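Long-range contact in magnesium and cobalt efflux protein (Bordetella parapertussis, PDB 3JTF), which probably takes part in magnesium and cobalt ion transport and binds AMP through the paired CBS domains that make up this fragment: residues L20-P25 with F41-D46. Numbering follows the deposited sequence.
Sequences LDISQP and FPVYED
Leu20 and Asp21 pair in parallel with Val43 and Tyr44, the two strands of a beta-alpha-beta crossover whose connection is helix 26-35 in the first CBS domain. Three backbone bonds zip the strands together: Leu20 N to Pro42 O, Tyr44 N to Leu20 O (2.8 Å) and Ile22 N to Tyr44 O, the last almost straight at 178°. Leu20 O also receives a CA-H...O contact from Val43. On the tightly packed face, Leu20 CG and CD1 lie against Phe41 CB, CG reaching it at 3.7 Å, and Leu29, Thr32 and Ile33 of the helix close over Leu20. Farther along, Ile22 CB meets Val43 CG1 at 3.8 Å. Ile22 CG2 sits across the Glu45 chain, about equally close to CB, CG and CD, an extended side chain whose OE1 forms a salt bridge with Arg72. Pro42, whose CB points away from 20-25, touches the bound AMP.

The face carrying Asp21 and Tyr44 is looser and wetter. Tyr44 has CG between its backbone N and carbonyl carbon (chi1 73°); Asp21 CA lies over one face of the ring, offset toward the rim, 4.0 Å from the centroid, a CH-pi contact. Asp21 OD1 accepts a hydrogen bond from Ser23 N in an Asx turn, from above the carboxylate plane, within a type I turn running to Gln24. Waters bridge the two segments here: one spans Ser23 OG and Glu45 OE2, while another donates to Asp21 OD1 at 2.6 Å and accepts from Asp46 N at 2.8 Å.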
loop_
_atom_site.group_PDB
_atom_site.type_symbol
_atom_site.label_atom_id
_atom_site.label_comp_id
_atom_site.label_asym_id
_atom_site.label_seq_id
_atom_site.Cartn_x
_atom_site.Cartn_y
_atom_site.Cartn_z
ATOM N N LEU B 20 -6.799 6.613 13.531
ATOM C CA LEU B 20 -7.922 5.845 14.060
ATOM C C LEU B 20 -7.907 5.878 15.593
ATOM O O LEU B 20 -6.868 5.700 16.210
ATOM C CB LEU B 20 -7.818 4.389 13.583
ATOM C CG LEU B 20 -7.984 4.135 12.066
ATOM C CD1 LEU B 20 -7.845 2.649 11.711
ATOM C CD2 LEU B 20 -9.334 4.675 11.574
ATOM N N ASP B 21 -9.081 6.062 16.191
ATOM C CA ASP B 21 -9.249 6.047 17.633
ATOM C C ASP B 21 -9.631 4.616 18.021
ATOM O O ASP B 21 -10.720 4.142 17.650
ATOM C CB ASP B 21 -10.360 7.002 17.996
ATOM C CG ASP B 21 -10.749 6.967 19.461
ATOM O OD1 ASP B 21 -10.281 6.146 20.262
ATOM O OD2 ASP B 21 -11.590 7.808 19.780
ATOM N N ILE B 22 -8.785 3.988 18.819
ATOM C CA ILE B 22 -8.943 2.590 19.178
ATOM C C ILE B 22 -10.278 2.356 19.946
ATOM O O ILE B 22 -10.759 1.244 19.968
ATOM C CB ILE B 22 -7.746 2.061 20.004
ATOM C CG1 ILE B 22 -7.737 0.517 20.139
ATOM C CG2 ILE B 22 -7.756 2.647 21.436
ATOM C CD1 ILE B 22 -7.633 -0.212 18.876
ATOM N N SER B 23 -10.873 3.391 20.544
ATOM C CA SER B 23 -12.101 3.229 21.328
ATOM C C SER B 23 -13.371 3.178 20.481
ATOM O O SER B 23 -14.436 2.892 21.008
ATOM C CB SER B 23 -12.254 4.373 22.332
ATOM O OG SER B 23 -11.103 4.444 23.191
ATOM N N GLN B 24 -13.262 3.498 19.192
ATOM C CA GLN B 24 -14.416 3.475 18.305
ATOM C C GLN B 24 -14.902 2.041 18.061
ATOM O O GLN B 24 -14.089 1.130 17.960
ATOM C CB GLN B 24 -14.108 4.211 17.002
ATOM C CG GLN B 24 -14.009 5.732 17.228
ATOM C CD GLN B 24 -15.356 6.338 17.687
ATOM O OE1 GLN B 24 -16.333 6.289 16.949
ATOM N NE2 GLN B 24 -15.411 6.851 18.929
ATOM N N PRO B 25 -16.233 1.826 18.015
ATOM C CA PRO B 25 -16.688 0.482 17.635
ATOM C C PRO B 25 -16.253 0.041 16.231
ATOM O O PRO B 25 -16.165 0.852 15.305
ATOM C CB PRO B 25 -18.218 0.585 17.670
ATOM C CG PRO B 25 -18.535 1.799 18.448
ATOM C CD PRO B 25 -17.353 2.740 18.294
ATOM N N PHE B 41 -2.778 3.190 9.149
ATOM C CA PHE B 41 -3.296 4.261 10.006
ATOM C C PHE B 41 -2.585 4.242 11.325
ATOM O O PHE B 41 -2.579 3.213 12.006
ATOM C CB PHE B 41 -4.795 4.088 10.215
ATOM C CG PHE B 41 -5.559 4.045 8.940
ATOM C CD1 PHE B 41 -5.681 2.851 8.232
ATOM C CD2 PHE B 41 -6.101 5.202 8.413
ATOM C CE1 PHE B 41 -6.329 2.805 7.035
ATOM C CE2 PHE B 41 -6.782 5.181 7.227
ATOM C CZ PHE B 41 -6.894 3.975 6.508
ATOM N N PRO B 42 -1.962 5.364 11.698
ATOM C CA PRO B 42 -1.640 5.497 13.113
ATOM C C PRO B 42 -2.891 5.426 13.980
ATOM O O PRO B 42 -3.924 5.943 13.600
ATOM C CB PRO B 42 -0.983 6.879 13.222
ATOM C CG PRO B 42 -0.657 7.279 11.803
ATOM C CD PRO B 42 -1.735 6.621 10.975
ATOM N N VAL B 43 -2.755 4.762 15.118
ATOM C CA VAL B 43 -3.834 4.532 16.056
ATOM C C VAL B 43 -3.564 5.242 17.351
ATOM O O VAL B 43 -2.425 5.227 17.852
ATOM C CB VAL B 43 -4.013 3.011 16.299
ATOM C CG1 VAL B 43 -5.123 2.758 17.342
ATOM C CG2 VAL B 43 -4.347 2.306 14.951
ATOM N N TYR B 44 -4.577 5.942 17.867
ATOM C CA TYR B 44 -4.436 6.590 19.157
ATOM C C TYR B 44 -5.472 6.136 20.169
ATOM O O TYR B 44 -6.431 5.479 19.847
ATOM C CB TYR B 44 -4.455 8.118 19.021
ATOM C CG TYR B 44 -5.810 8.701 18.709
ATOM C CD1 TYR B 44 -6.680 9.071 19.727
ATOM C CD2 TYR B 44 -6.217 8.887 17.384
ATOM C CE1 TYR B 44 -7.946 9.633 19.438
ATOM C CE2 TYR B 44 -7.446 9.463 17.077
ATOM C CZ TYR B 44 -8.305 9.832 18.093
ATOM O OH TYR B 44 -9.538 10.384 17.780
ATOM N N GLU B 45 -5.245 6.534 21.410
ATOM C CA GLU B 45 -6.199 6.304 22.486
ATOM C C GLU B 45 -6.218 7.504 23.384
ATOM O O GLU B 45 -5.156 8.015 23.795
ATOM C CB GLU B 45 -5.878 5.013 23.253
ATOM C CG GLU B 45 -7.003 4.557 24.231
ATOM C CD GLU B 45 -6.779 3.128 24.719
ATOM O OE1 GLU B 45 -5.688 2.577 24.438
ATOM O OE2 GLU B 45 -7.681 2.555 25.366
ATOM N N ASP B 46 -7.438 7.980 23.655
ATOM C CA ASP B 46 -7.712 9.097 24.552
ATOM C C ASP B 46 -7.275 10.494 24.084
ATOM O O ASP B 46 -7.966 11.476 24.402
ATOM C CB ASP B 46 -7.183 8.825 25.971
ATOM C CG ASP B 46 -7.898 7.652 26.650
ATOM O OD1 ASP B 46 -9.140 7.699 26.818
ATOM O OD2 ASP B 46 -7.219 6.677 27.044
HETATM O O HOH W 1 -9.863 7.012 22.730
HETATM O O HOH W 2 -12.816 9.489 18.027
HETATM O O HOH W 3 -10.167 2.687 24.760
#